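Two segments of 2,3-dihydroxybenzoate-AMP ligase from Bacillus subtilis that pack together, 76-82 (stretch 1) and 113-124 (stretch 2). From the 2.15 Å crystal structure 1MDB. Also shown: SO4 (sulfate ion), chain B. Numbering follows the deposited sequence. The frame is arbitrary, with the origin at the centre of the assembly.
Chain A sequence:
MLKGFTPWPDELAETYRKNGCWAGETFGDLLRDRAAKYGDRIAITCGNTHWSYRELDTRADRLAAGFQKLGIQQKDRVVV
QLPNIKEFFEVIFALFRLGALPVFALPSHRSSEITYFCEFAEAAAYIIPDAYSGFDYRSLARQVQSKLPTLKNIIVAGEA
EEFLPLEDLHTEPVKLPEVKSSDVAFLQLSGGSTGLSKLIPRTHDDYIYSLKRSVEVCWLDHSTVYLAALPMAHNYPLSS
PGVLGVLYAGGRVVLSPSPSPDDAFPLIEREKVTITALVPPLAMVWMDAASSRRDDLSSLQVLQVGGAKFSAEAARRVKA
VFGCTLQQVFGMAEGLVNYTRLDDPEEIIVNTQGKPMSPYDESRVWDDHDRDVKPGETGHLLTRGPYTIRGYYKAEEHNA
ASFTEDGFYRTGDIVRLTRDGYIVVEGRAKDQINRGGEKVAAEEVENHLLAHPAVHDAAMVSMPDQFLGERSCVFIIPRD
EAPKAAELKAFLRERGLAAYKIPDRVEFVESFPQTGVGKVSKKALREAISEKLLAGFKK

Stretch 1 76-82: DRVVVQL
Stretch 2 (113-124) EITYFCEFAEAA

The end of a helix leaves backbone carbonyls without helical partners, and a neighbouring strand can supply donors to them while its own carbonyls take up the amides that follow. Two segments of 2,3-dihydroxybenzoate-AMP ligase illustrate the principle. The first, residues 76-82, is extended, with strand geometry from Arg77 to Val80. The second enters as a helix already under way at Glu113, held by i to i+4 bonds of 2.9 to 3.1 Å such as Phe117 N to Glu113 O and Ala121 N to Phe117 O. It closes with a Schellman motif: Glu122 adopts positive phi (51/51), Glu122 N bonds to Glu119 O at 2.8 Å, and Ala123 N reaches back to Cys118 O at 2.9 Å. Ala123 then turns extended (-58/137). The nearest CA atoms across the interface are those of Arg77 and Ala123, 4.8 Å apart; the strand and the helix run roughly antiparallel, so Gln81 lies near Ile114 and Arg77 near the helix's C-terminal end. In total, 474 Å² is buried.

Along the first stretch, contact begins at Asp76 (-65/142, chi1 m), whose CA-to-CB bond points sideways. Its OD2 lies 3.9 Å from Ala124 CB, a van der Waals contact; that oxygen finds its hydrogen bond elsewhere in the structure.

Arg77 (-94/141) carries the polar pairing and directs its CB toward the second stretch. Ala124 N donates to Arg77 O at 2.9 Å with a nearly straight angle of 166°, and Ala123 CA approaches the same oxygen at 3.4 Å in a CA-H...O contact. The side chain, m at chi1, then p at chi2 and chi3, with chi4 at -176°, folds so that Arg77 NE donates to Ala121 O at 2.9 Å. That carbonyl sits at the guanidinium edge, near its plane, where the N-H bonds point; a second, weak bond joins Arg77 NH2 to Ala121 O at 3.4 Å. Nearer the backbone, Arg77 CB packs 4.0 Å from Ala121 CB. Arg77 NH2 also lies 4.1 Å from Glu122 OE1, so the opposite charges are near each other but beyond a salt bridge. Arg77 NH1 makes weak hydrogen bonds to a sulfate ion, probably from the crystallisation liquor, at 3.3 Å to SO4 O1 and 3.5 Å to SO4 O3.

Strand alternation turns Val78 (-135/112, chi1 t) sideways and out of contact, then brings Val79 (-72/117, chi1 t) back toward the helix. Val79 CG2 is the apolar anchor, 3.7 Å from both Cys118 SG and Ala123 CB and 4.3 Å from Phe117 CB. Cys118 and Phe117 both have chi1 in m. These are van der Waals contacts, which bury the valine methyl against the sulfur and the two CB atoms.

Val80 (-109/121, chi1 t) is out of reach, and Gln81 (-132/73) completes the alternation. Its CA-to-CB bond points toward the second stretch, and the t, t side chain (chi3 36°) places Gln81 OE1 3.6 Å from Ile114 CD1, a van der Waals contact; the amide makes its hydrogen bonds outside this pair of stretches. Ile114 is an m, m rotamer one helical turn before Cys118. Leu82 (-112/153; m, t) lies beyond the interface.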

# COMPACT_ATOMS: atom_id res chain seq x y z
N ASP A 76 -7.55 18.62 -13.63
CA ASP A 76 -7.05 19.29 -12.42
C ASP A 76 -6.63 18.24 -11.39
O ASP A 76 -7.30 17.21 -11.25
CB ASP A 76 -8.12 20.16 -11.76
CG ASP A 76 -8.19 21.54 -12.36
OD1 ASP A 76 -7.24 21.94 -13.05
OD2 ASP A 76 -9.20 22.24 -12.12
N ARG A 77 -5.54 18.51 -10.68
CA ARG A 77 -5.11 17.60 -9.64
C ARG A 77 -5.68 18.05 -8.31
O ARG A 77 -5.78 19.25 -8.03
CB ARG A 77 -3.58 17.53 -9.56
CG ARG A 77 -2.99 16.53 -10.54
CD ARG A 77 -3.11 17.05 -11.96
NE ARG A 77 -2.19 18.16 -12.18
CZ ARG A 77 -2.13 18.87 -13.30
NH1 ARG A 77 -2.95 18.58 -14.31
NH2 ARG A 77 -1.24 19.85 -13.42
N VAL A 78 -6.09 17.08 -7.50
CA VAL A 78 -6.65 17.39 -6.20
C VAL A 78 -6.05 16.48 -5.16
O VAL A 78 -6.29 15.27 -5.15
CB VAL A 78 -8.19 17.25 -6.22
CG1 VAL A 78 -8.76 17.50 -4.84
CG2 VAL A 78 -8.78 18.25 -7.22
N VAL A 79 -5.26 17.07 -4.27
CA VAL A 79 -4.62 16.31 -3.21
C VAL A 79 -5.68 15.93 -2.19
O VAL A 79 -6.31 16.79 -1.58
CB VAL A 79 -3.51 17.13 -2.51
CG1 VAL A 79 -2.79 16.26 -1.48
CG2 VAL A 79 -2.53 17.65 -3.54
N VAL A 80 -5.88 14.62 -2.04
CA VAL A 80 -6.85 14.08 -1.09
C VAL A 80 -6.09 13.43 0.07
O VAL A 80 -5.26 12.54 -0.14
CB VAL A 80 -7.77 13.01 -1.77
CG1 VAL A 80 -8.88 12.57 -0.81
CG2 VAL A 80 -8.38 13.55 -3.05
N GLN A 81 -6.33 13.90 1.28
CA GLN A 81 -5.67 13.35 2.46
C GLN A 81 -6.71 13.07 3.54
O GLN A 81 -6.78 13.78 4.55
CB GLN A 81 -4.59 14.32 2.98
CG GLN A 81 -3.89 13.85 4.25
CD GLN A 81 -2.87 14.85 4.76
OE1 GLN A 81 -3.07 16.06 4.65
NE2 GLN A 81 -1.78 14.35 5.34
N LEU A 82 -7.50 12.03 3.33
CA LEU A 82 -8.56 11.65 4.26
C LEU A 82 -8.29 10.34 4.98
O LEU A 82 -7.62 9.47 4.46
CB LEU A 82 -9.90 11.54 3.52
CG LEU A 82 -10.44 12.83 2.91
CD1 LEU A 82 -11.68 12.53 2.09
CD2 LEU A 82 -10.74 13.84 4.03
N GLU A 113 5.63 17.28 3.07
CA GLU A 113 5.19 16.41 1.98
C GLU A 113 3.97 16.98 1.26
O GLU A 113 3.92 16.98 0.04
CB GLU A 113 4.87 15.01 2.50
CG GLU A 113 6.05 14.30 3.11
CD GLU A 113 5.89 14.08 4.59
OE1 GLU A 113 5.44 15.02 5.29
OE2 GLU A 113 6.21 12.98 5.06
N ILE A 114 2.99 17.49 2.01
CA ILE A 114 1.78 18.04 1.39
C ILE A 114 2.12 19.24 0.49
O ILE A 114 1.65 19.33 -0.65
CB ILE A 114 0.72 18.46 2.43
CG1 ILE A 114 0.28 17.23 3.23
CG2 ILE A 114 -0.49 19.07 1.74
CD1 ILE A 114 -0.23 16.05 2.37
N THR A 115 2.92 20.17 1.01
CA THR A 115 3.31 21.34 0.22
C THR A 115 3.95 20.88 -1.09
O THR A 115 3.72 21.45 -2.15
CB THR A 115 4.31 22.23 1.01
OG1 THR A 115 3.66 22.71 2.19
CG2 THR A 115 4.75 23.43 0.18
N TYR A 116 4.76 19.83 -1.01
CA TYR A 116 5.41 19.28 -2.19
C TYR A 116 4.37 18.74 -3.18
O TYR A 116 4.37 19.10 -4.36
CB TYR A 116 6.36 18.16 -1.77
CG TYR A 116 6.92 17.37 -2.93
CD1 TYR A 116 7.75 17.98 -3.87
CD2 TYR A 116 6.62 16.02 -3.09
CE1 TYR A 116 8.25 17.26 -4.95
CE2 TYR A 116 7.12 15.29 -4.15
CZ TYR A 116 7.94 15.91 -5.08
OH TYR A 116 8.43 15.21 -6.15
N PHE A 117 3.48 17.88 -2.69
CA PHE A 117 2.43 17.32 -3.54
C PHE A 117 1.60 18.41 -4.22
O PHE A 117 1.24 18.29 -5.39
CB PHE A 117 1.48 16.44 -2.70
CG PHE A 117 2.16 15.28 -2.01
CD1 PHE A 117 1.55 14.66 -0.92
CD2 PHE A 117 3.39 14.80 -2.44
CE1 PHE A 117 2.16 13.58 -0.26
CE2 PHE A 117 4.01 13.72 -1.80
CZ PHE A 117 3.39 13.11 -0.71
N CYS A 118 1.27 19.48 -3.48
CA CYS A 118 0.46 20.56 -4.02
C CYS A 118 1.20 21.38 -5.07
O CYS A 118 0.61 21.79 -6.08
CB CYS A 118 -0.05 21.47 -2.89
SG CYS A 118 -1.32 20.74 -1.81
N GLU A 119 2.48 21.63 -4.83
CA GLU A 119 3.31 22.40 -5.77
C GLU A 119 3.54 21.59 -7.04
O GLU A 119 3.13 21.98 -8.13
CB GLU A 119 4.67 22.70 -5.15
CG GLU A 119 4.89 24.14 -4.73
CD GLU A 119 6.33 24.38 -4.32
OE1 GLU A 119 7.22 24.24 -5.18
OE2 GLU A 119 6.57 24.70 -3.14
N PHE A 120 4.22 20.46 -6.88
CA PHE A 120 4.53 19.57 -7.97
C PHE A 120 3.31 19.29 -8.85
O PHE A 120 3.33 19.56 -10.05
CB PHE A 120 5.08 18.26 -7.40
CG PHE A 120 5.68 17.34 -8.42
CD1 PHE A 120 6.55 17.83 -9.39
CD2 PHE A 120 5.43 15.98 -8.36
CE1 PHE A 120 7.17 16.96 -10.29
CE2 PHE A 120 6.05 15.10 -9.26
CZ PHE A 120 6.91 15.59 -10.22
N ALA A 121 2.24 18.78 -8.25
CA ALA A 121 1.02 18.49 -8.99
C ALA A 121 0.23 19.74 -9.37
O ALA A 121 -0.78 19.64 -10.09
CB ALA A 121 0.15 17.53 -8.19
N GLU A 122 0.66 20.90 -8.90
CA GLU A 122 -0.04 22.15 -9.20
C GLU A 122 -1.51 21.94 -8.86
O GLU A 122 -2.40 22.21 -9.67
CB GLU A 122 0.13 22.50 -10.69
CG GLU A 122 1.56 22.91 -11.06
CD GLU A 122 1.90 22.71 -12.54
OE1 GLU A 122 1.12 23.16 -13.41
OE2 GLU A 122 2.94 22.10 -12.84
N ALA A 123 -1.75 21.44 -7.65
CA ALA A 123 -3.09 21.14 -7.16
C ALA A 123 -4.06 22.32 -7.16
O ALA A 123 -3.70 23.44 -6.76
CB ALA A 123 -2.99 20.55 -5.75
N ALA A 124 -5.29 22.05 -7.58
CA ALA A 124 -6.34 23.05 -7.62
C ALA A 124 -7.13 23.05 -6.32
O ALA A 124 -7.87 24.00 -6.02
CB ALA A 124 -7.28 22.78 -8.79
S SO4 B . -1.98 19.51 -18.02
O1 SO4 B . -1.09 19.46 -16.84
O2 SO4 B . -1.94 18.22 -18.73
O3 SO4 B . -3.36 19.78 -17.57
O4 SO4 B . -1.54 20.59 -18.92